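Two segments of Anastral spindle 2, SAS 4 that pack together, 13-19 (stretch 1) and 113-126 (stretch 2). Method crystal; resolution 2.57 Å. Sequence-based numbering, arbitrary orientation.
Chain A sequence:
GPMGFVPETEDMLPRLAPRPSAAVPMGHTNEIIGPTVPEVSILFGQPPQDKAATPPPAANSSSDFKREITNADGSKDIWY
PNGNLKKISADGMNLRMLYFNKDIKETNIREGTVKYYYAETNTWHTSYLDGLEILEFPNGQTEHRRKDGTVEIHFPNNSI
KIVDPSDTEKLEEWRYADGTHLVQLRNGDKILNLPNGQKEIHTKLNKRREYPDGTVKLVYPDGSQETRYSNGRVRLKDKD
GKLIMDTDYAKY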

ATOM      1  N   LEU A  13       1.273  16.079  11.553  1.00 78.09           N
ATOM      2  CA  LEU A  13       2.664  15.871  11.153  1.00 76.53           C
ATOM      3  C   LEU A  13       2.742  14.853  10.005  1.00 76.60           C
ATOM      4  O   LEU A  13       2.032  13.839  10.048  1.00 75.97           O
ATOM      5  N   PRO A  14       3.584  15.092   8.970  1.00 70.13           N
ATOM      6  CA  PRO A  14       3.656  14.137   7.851  1.00 68.82           C
ATOM      7  C   PRO A  14       4.293  12.799   8.210  1.00 69.48           C
ATOM      8  O   PRO A  14       5.140  12.729   9.102  1.00 68.76           O
ATOM      9  N   ARG A  15       3.864  11.736   7.510  1.00 63.97           N
ATOM     10  CA  ARG A  15       4.360  10.367   7.680  1.00 62.55           C
ATOM     11  C   ARG A  15       5.751  10.228   7.056  1.00 64.38           C
ATOM     12  O   ARG A  15       6.103  10.994   6.155  1.00 63.20           O
ATOM     13  N   LEU A  16       6.527   9.231   7.516  1.00 60.38           N
ATOM     14  CA  LEU A  16       7.851   8.940   6.963  1.00 59.90           C
ATOM     15  C   LEU A  16       7.671   8.090   5.702  1.00 62.09           C
ATOM     16  O   LEU A  16       7.022   7.038   5.757  1.00 61.37           O
ATOM     17  N   ALA A  17       8.198   8.583   4.560  1.00 57.72           N
ATOM     18  CA  ALA A  17       8.096   7.949   3.240  1.00 57.05           C
ATOM     19  C   ALA A  17       8.690   6.541   3.182  1.00 60.13           C
ATOM     20  O   ALA A  17       9.849   6.357   3.560  1.00 59.61           O
ATOM     21  N   PRO A  18       7.910   5.534   2.719  1.00 56.43           N
ATOM     22  CA  PRO A  18       8.443   4.166   2.658  1.00 56.13           C
ATOM     23  C   PRO A  18       9.381   3.911   1.479  1.00 58.99           C
ATOM     24  O   PRO A  18       9.455   4.697   0.532  1.00 57.83           O
ATOM     25  N   ARG A  19      10.080   2.778   1.550  1.00 55.87           N
ATOM     26  CA  ARG A  19      11.038   2.296   0.563  1.00 55.71           C
ATOM     27  C   ARG A  19      10.462   1.010  -0.063  1.00 59.57           C
ATOM     28  O   ARG A  19       9.923   0.185   0.681  1.00 58.83           O
ATOM     29  N   THR A 113     -11.805   4.507   3.541  1.00 50.94           N
ATOM     30  CA  THR A 113     -10.421   4.546   3.069  1.00 50.57           C
ATOM     31  C   THR A 113      -9.623   5.756   3.535  1.00 53.86           C
ATOM     32  O   THR A 113     -10.147   6.866   3.633  1.00 53.21           O
ATOM     33  N   VAL A 114      -8.331   5.526   3.793  1.00 50.18           N
ATOM     34  CA  VAL A 114      -7.361   6.551   4.164  1.00 49.68           C
ATOM     35  C   VAL A 114      -6.268   6.477   3.085  1.00 53.07           C
ATOM     36  O   VAL A 114      -5.552   5.480   2.997  1.00 52.70           O
ATOM     37  N   LYS A 115      -6.208   7.492   2.216  1.00 49.11           N
ATOM     38  CA  LYS A 115      -5.219   7.572   1.139  1.00 48.55           C
ATOM     39  C   LYS A 115      -4.147   8.591   1.513  1.00 51.15           C
ATOM     40  O   LYS A 115      -4.479   9.655   2.029  1.00 50.80           O
ATOM     41  N   TYR A 116      -2.869   8.265   1.275  1.00 46.71           N
ATOM     42  CA  TYR A 116      -1.759   9.163   1.587  1.00 45.81           C
ATOM     43  C   TYR A 116      -0.807   9.293   0.411  1.00 47.94           C
ATOM     44  O   TYR A 116      -0.331   8.284  -0.101  1.00 47.80           O
ATOM     45  N   TYR A 117      -0.510  10.535   0.002  1.00 43.24           N
ATOM     46  CA  TYR A 117       0.415  10.802  -1.091  1.00 42.55           C
ATOM     47  C   TYR A 117       1.728  11.374  -0.564  1.00 45.90           C
ATOM     48  O   TYR A 117       1.742  12.464  -0.002  1.00 45.33           O
ATOM     49  N   TYR A 118       2.828  10.615  -0.723  1.00 42.25           N
ATOM     50  CA  TYR A 118       4.176  11.032  -0.332  1.00 41.45           C
ATOM     51  C   TYR A 118       4.705  11.789  -1.547  1.00 46.93           C
ATOM     52  O   TYR A 118       5.098  11.176  -2.544  1.00 45.92           O
ATOM     53  N   ALA A 119       4.598  13.127  -1.493  1.00 45.29           N
ATOM     54  CA  ALA A 119       4.949  14.049  -2.572  1.00 46.27           C
ATOM     55  C   ALA A 119       6.378  13.949  -3.071  1.00 53.00           C
ATOM     56  O   ALA A 119       6.586  13.962  -4.287  1.00 53.64           O
ATOM     57  N   GLU A 120       7.356  13.855  -2.146  1.00 50.46           N
ATOM     58  CA  GLU A 120       8.786  13.782  -2.454  1.00 50.67           C
ATOM     59  C   GLU A 120       9.153  12.530  -3.256  1.00 54.29           C
ATOM     60  O   GLU A 120       9.947  12.619  -4.199  1.00 54.02           O
ATOM     61  N   THR A 121       8.556  11.379  -2.893  1.00 50.11           N
ATOM     62  CA  THR A 121       8.818  10.078  -3.505  1.00 49.41           C
ATOM     63  C   THR A 121       7.743   9.620  -4.522  1.00 52.46           C
ATOM     64  O   THR A 121       7.871   8.517  -5.061  1.00 52.53           O
ATOM     65  N   ASN A 122       6.708  10.461  -4.801  1.00 47.70           N
ATOM     66  CA  ASN A 122       5.610  10.190  -5.752  1.00 46.61           C
ATOM     67  C   ASN A 122       4.924   8.827  -5.485  1.00 48.65           C
ATOM     68  O   ASN A 122       4.608   8.076  -6.411  1.00 47.84           O
ATOM     69  N   THR A 123       4.701   8.524  -4.194  1.00 44.38           N
ATOM     70  CA  THR A 123       4.133   7.258  -3.727  1.00 43.90           C
ATOM     71  C   THR A 123       2.758   7.443  -3.092  1.00 47.74           C
ATOM     72  O   THR A 123       2.526   8.425  -2.388  1.00 47.82           O
ATOM     73  N   TRP A 124       1.862   6.474  -3.321  1.00 43.65           N
ATOM     74  CA  TRP A 124       0.517   6.434  -2.761  1.00 43.08           C
ATOM     75  C   TRP A 124       0.393   5.294  -1.746  1.00 46.90           C
ATOM     76  O   TRP A 124       0.941   4.213  -1.969  1.00 46.22           O
ATOM     77  N   HIS A 125      -0.337   5.526  -0.646  1.00 44.07           N
ATOM     78  CA  HIS A 125      -0.599   4.507   0.373  1.00 44.52           C
ATOM     79  C   HIS A 125      -2.089   4.505   0.729  1.00 49.32           C
ATOM     80  O   HIS A 125      -2.593   5.488   1.276  1.00 48.45           O
ATOM     81  N   THR A 126      -2.794   3.407   0.393  1.00 46.66           N
ATOM     82  CA  THR A 126      -4.223   3.277   0.669  1.00 46.69           C
ATOM     83  C   THR A 126      -4.489   2.272   1.782  1.00 51.16           C
ATOM     84  O   THR A 126      -4.035   1.134   1.707  1.00 50.54           O
TER

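Stretch 1 has no regular secondary structure; it lies as an extended, proline-containing segment across a β-hairpin formed by strands 113-118 and 123-126 of stretch 2. The hairpin is held by paired backbone hydrogen bonds, such as Tyr 116 N to His 125 O and His 125 N to Tyr 116 O, both 2.8 Å. Side chains alternate along a strand, so Val 114, Tyr 116 and Tyr 118 all point toward stretch 1, while Lys 115 between them points away. From the second strand Thr 123 and His 125 point the same way. Together the two stretches bury 477 Å².

Arg 15 covers the most surface, and its CA-to-CB bond points toward the hairpin. Its chi angles are m, t, t, with chi4 near 180°, so the side chain is fully extended beyond CB. This length lets one residue reach several partners. Arg 15 CD lies over the face of the Tyr 116 ring, 3.8 Å from the centroid, in a CH-π contact. Farther out, Arg 15 NH1 comes within 3.5 Å of His 125 CD2, and Arg 15 NH2 within 4.0 Å of Val 114 CG1. The guanidinium also finds a polar partner: Arg 15 NH1 donates to water 1 at 3.1 Å, and that water donates to Val 114 O at 2.7 Å, so a strand carbonyl is linked to the arginine through solvent.

Tyr 116, with chi1 t, serves the same residue twice. Its ring receives Arg 15 CD over one face, and its hydroxyl accepts a hydrogen bond from the backbone, Arg 15 N to Tyr 116 OH at 3.1 Å. The long tyrosine side chain brings its hydroxyl oxygen to the amide of Arg 15. Tyr 116 OH lies 3.5 Å from Pro 14 CB.

Tyr 118, chi1 m, offers a broad aromatic surface to the next part of stretch 1. Pro 18 CD sits over its face, 3.6 Å from the centroid and only 11° off the ring normal; a compact, rigid proline ring suits such a close CH-π contact. Ala 17 CA lies 3.6 Å from Tyr 118 CD2, and the small methyl Ala 17 CB lies 4.0 Å from that same Tyr 118 CD2 and 3.6 Å from Thr 121 OG1. The hydroxyl end of Tyr 118 reaches back to Arg 15, with Tyr 118 OH 3.8 Å from Arg 15 CD.

Water 2 closes this end, donating to Pro 18 O at 2.7 Å and to Thr 123 OG1 at 3.0 Å, and hydrogen-bonding Thr 121 OG1 at 2.8 Å.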

ATOM      1  CB  LEU A  13       3.519  15.404  12.338  1.00 76.69           C
ATOM      2  CG  LEU A  13       4.173  16.508  13.165  1.00 81.70           C
ATOM      3  CD1 LEU A  13       4.561  15.997  14.537  1.00 81.94           C
ATOM      4  CD2 LEU A  13       5.391  17.097  12.449  1.00 84.45           C
ATOM      5  CB  PRO A  14       4.472  14.885   6.786  1.00 70.70           C
ATOM      6  CG  PRO A  14       4.551  16.308   7.255  1.00 75.40           C
ATOM      7  CD  PRO A  14       4.483  16.238   8.742  1.00 71.23           C
ATOM      8  CB  ARG A  15       3.413   9.367   6.995  1.00 61.35           C
ATOM      9  CG  ARG A  15       2.058   9.181   7.657  1.00 69.14           C
ATOM     10  CD  ARG A  15       1.195   8.283   6.792  1.00 76.04           C
ATOM     11  NE  ARG A  15      -0.102   7.983   7.398  1.00 81.01           N
ATOM     12  CZ  ARG A  15      -1.027   7.206   6.842  1.00 90.00           C
ATOM     13  NH1 ARG A  15      -0.808   6.645   5.658  1.00 71.88           N
ATOM     14  NH2 ARG A  15      -2.176   6.984   7.464  1.00 75.69           N
ATOM     15  CB  LEU A  16       8.750   8.228   7.995  1.00 60.08           C
ATOM     16  CG  LEU A  16       9.265   9.096   9.149  1.00 65.02           C
ATOM     17  CD1 LEU A  16       9.464   8.271  10.410  1.00 65.08           C
ATOM     18  CD2 LEU A  16      10.543   9.833   8.765  1.00 67.65           C
ATOM     19  CB  ALA A  17       8.718   8.833   2.169  1.00 57.79           C
ATOM     20  CB  PRO A  18       7.180   3.308   2.573  1.00 57.92           C
ATOM     21  CG  PRO A  18       6.210   4.169   1.871  1.00 62.06           C
ATOM     22  CD  PRO A  18       6.508   5.583   2.256  1.00 57.60           C
ATOM     23  CB  ARG A  19      12.364   1.989   1.286  1.00 56.46           C
ATOM     24  CG  ARG A  19      13.591   1.892   0.395  1.00 66.89           C
ATOM     25  CD  ARG A  19      14.474   0.713   0.777  1.00 75.66           C
ATOM     26  NE  ARG A  19      15.114   0.883   2.084  1.00 82.66           N
ATOM     27  CZ  ARG A  19      16.385   1.227   2.262  1.00 97.93           C
ATOM     28  NH1 ARG A  19      17.177   1.437   1.217  1.00 85.81           N
ATOM     29  NH2 ARG A  19      16.878   1.356   3.486  1.00 86.10           N
ATOM     30  CB  THR A 113     -10.347   4.424   1.532  1.00 59.39           C
ATOM     31  OG1 THR A 113     -11.179   5.413   0.924  1.00 59.29           O
ATOM     32  CG2 THR A 113     -10.731   3.043   1.026  1.00 58.85           C
ATOM     33  CB  VAL A 114      -6.801   6.386   5.608  1.00 53.58           C
ATOM     34  CG1 VAL A 114      -5.830   7.512   5.956  1.00 53.61           C
ATOM     35  CG2 VAL A 114      -7.925   6.321   6.642  1.00 53.30           C
ATOM     36  CB  LYS A 115      -5.876   7.953  -0.199  1.00 50.94           C
ATOM     37  CG  LYS A 115      -6.700   6.840  -0.825  1.00 64.88           C
ATOM     38  CD  LYS A 115      -7.132   7.189  -2.242  1.00 75.43           C
ATOM     39  CE  LYS A 115      -7.851   6.047  -2.917  1.00 85.91           C
ATOM     40  NZ  LYS A 115      -8.359   6.432  -4.260  1.00 94.28           N
ATOM     41  CB  TYR A 116      -1.006   8.720   2.857  1.00 47.10           C
ATOM     42  CG  TYR A 116      -0.139   9.810   3.459  1.00 49.37           C
ATOM     43  CD1 TYR A 116       1.128  10.082   2.951  1.00 50.06           C
ATOM     44  CD2 TYR A 116      -0.590  10.575   4.530  1.00 51.32           C
ATOM     45  CE1 TYR A 116       1.919  11.096   3.484  1.00 50.83           C
ATOM     46  CE2 TYR A 116       0.203  11.577   5.087  1.00 51.83           C
ATOM     47  CZ  TYR A 116       1.457  11.834   4.561  1.00 57.87           C
ATOM     48  OH  TYR A 116       2.250  12.824   5.095  1.00 58.21           O
ATOM     49  CB  TYR A 117      -0.219  11.725  -2.151  1.00 43.52           C
ATOM     50  CG  TYR A 117       0.687  12.034  -3.327  1.00 45.11           C
ATOM     51  CD1 TYR A 117       1.014  11.051  -4.258  1.00 47.09           C
ATOM     52  CD2 TYR A 117       1.208  13.309  -3.517  1.00 45.74           C
ATOM     53  CE1 TYR A 117       1.841  11.329  -5.345  1.00 47.84           C
ATOM     54  CE2 TYR A 117       2.027  13.602  -4.606  1.00 46.54           C
ATOM     55  CZ  TYR A 117       2.351  12.605  -5.513  1.00 54.11           C
ATOM     56  OH  TYR A 117       3.157  12.881  -6.589  1.00 55.12           O
ATOM     57  CB  TYR A 118       5.064   9.822   0.022  1.00 41.29           C
ATOM     58  CG  TYR A 118       4.487   8.915   1.087  1.00 41.72           C
ATOM     59  CD1 TYR A 118       3.671   7.838   0.747  1.00 42.17           C
ATOM     60  CD2 TYR A 118       4.768   9.120   2.435  1.00 43.32           C
ATOM     61  CE1 TYR A 118       3.135   7.000   1.722  1.00 42.83           C
ATOM     62  CE2 TYR A 118       4.247   8.279   3.419  1.00 43.51           C
ATOM     63  CZ  TYR A 118       3.423   7.224   3.057  1.00 48.60           C
ATOM     64  OH  TYR A 118       2.898   6.388   4.012  1.00 47.76           O
ATOM     65  CB  ALA A 119       4.635  15.473  -2.162  1.00 47.16           C
ATOM     66  CB  GLU A 120       9.607  13.861  -1.156  1.00 52.32           C
ATOM     67  CG  GLU A 120      11.012  14.414  -1.339  1.00 66.13           C
ATOM     68  CD  GLU A 120      11.715  14.820  -0.057  1.00 91.25           C
ATOM     69  OE1 GLU A 120      11.889  13.955   0.832  1.00 89.13           O
ATOM     70  OE2 GLU A 120      12.116  16.002   0.049  1.00 86.12           O
ATOM     71  CB  THR A 121       9.057   9.022  -2.412  1.00 57.61           C
ATOM     72  OG1 THR A 121       8.063   9.152  -1.397  1.00 57.78           O
ATOM     73  CG2 THR A 121      10.443   9.127  -1.789  1.00 56.09           C
ATOM     74  CB  ASN A 122       6.112  10.334  -7.211  1.00 46.82           C
ATOM     75  CG  ASN A 122       5.040  10.370  -8.282  1.00 64.93           C
ATOM     76  OD1 ASN A 122       3.867  10.668  -8.032  1.00 59.69           O
ATOM     77  ND2 ASN A 122       5.431  10.072  -9.511  1.00 54.32           N
ATOM     78  CB  THR A 123       5.138   6.578  -2.767  1.00 50.62           C
ATOM     79  OG1 THR A 123       6.434   6.562  -3.370  1.00 48.97           O
ATOM     80  CG2 THR A 123       4.737   5.154  -2.368  1.00 48.57           C
ATOM     81  CB  TRP A 124      -0.511   6.236  -3.882  1.00 41.83           C
ATOM     82  CG  TRP A 124      -0.883   7.493  -4.605  1.00 42.67           C
ATOM     83  CD1 TRP A 124      -0.435   7.904  -5.827  1.00 45.52           C
ATOM     84  CD2 TRP A 124      -1.788   8.504  -4.146  1.00 42.43           C
ATOM     85  NE1 TRP A 124      -1.010   9.109  -6.160  1.00 44.87           N
ATOM     86  CE2 TRP A 124      -1.853   9.496  -5.149  1.00 46.24           C
ATOM     87  CE3 TRP A 124      -2.553   8.670  -2.979  1.00 43.71           C
ATOM     88  CZ2 TRP A 124      -2.638  10.647  -5.014  1.00 45.63           C
ATOM     89  CZ3 TRP A 124      -3.340   9.804  -2.851  1.00 45.29           C
ATOM     90  CH2 TRP A 124      -3.375  10.780  -3.858  1.00 45.89           C
ATOM     91  CB  HIS A 125       0.289   4.688   1.617  1.00 45.50           C
ATOM     92  CG  HIS A 125       0.051   3.667   2.690  1.00 49.34           C
ATOM     93  ND1 HIS A 125       0.684   2.439   2.673  1.00 51.42           N
ATOM     94  CD2 HIS A 125      -0.736   3.734   3.789  1.00 51.48           C
ATOM     95  CE1 HIS A 125       0.262   1.798   3.751  1.00 50.95           C
ATOM     96  NE2 HIS A 125      -0.595   2.535   4.453  1.00 51.27           N
ATOM     97  CB  THR A 126      -5.015   2.975  -0.615  1.00 55.82           C
ATOM     98  OG1 THR A 126      -4.587   3.855  -1.654  1.00 58.46           O
ATOM     99  CG2 THR A 126      -6.523   3.114  -0.422  1.00 53.51           C
TER
HETATM  100  O   HOH W   1      -3.328   5.234   4.525  1.00 38.95           O
HETATM  101  O   HOH W   2       7.727   6.458  -0.675  1.00 47.97           O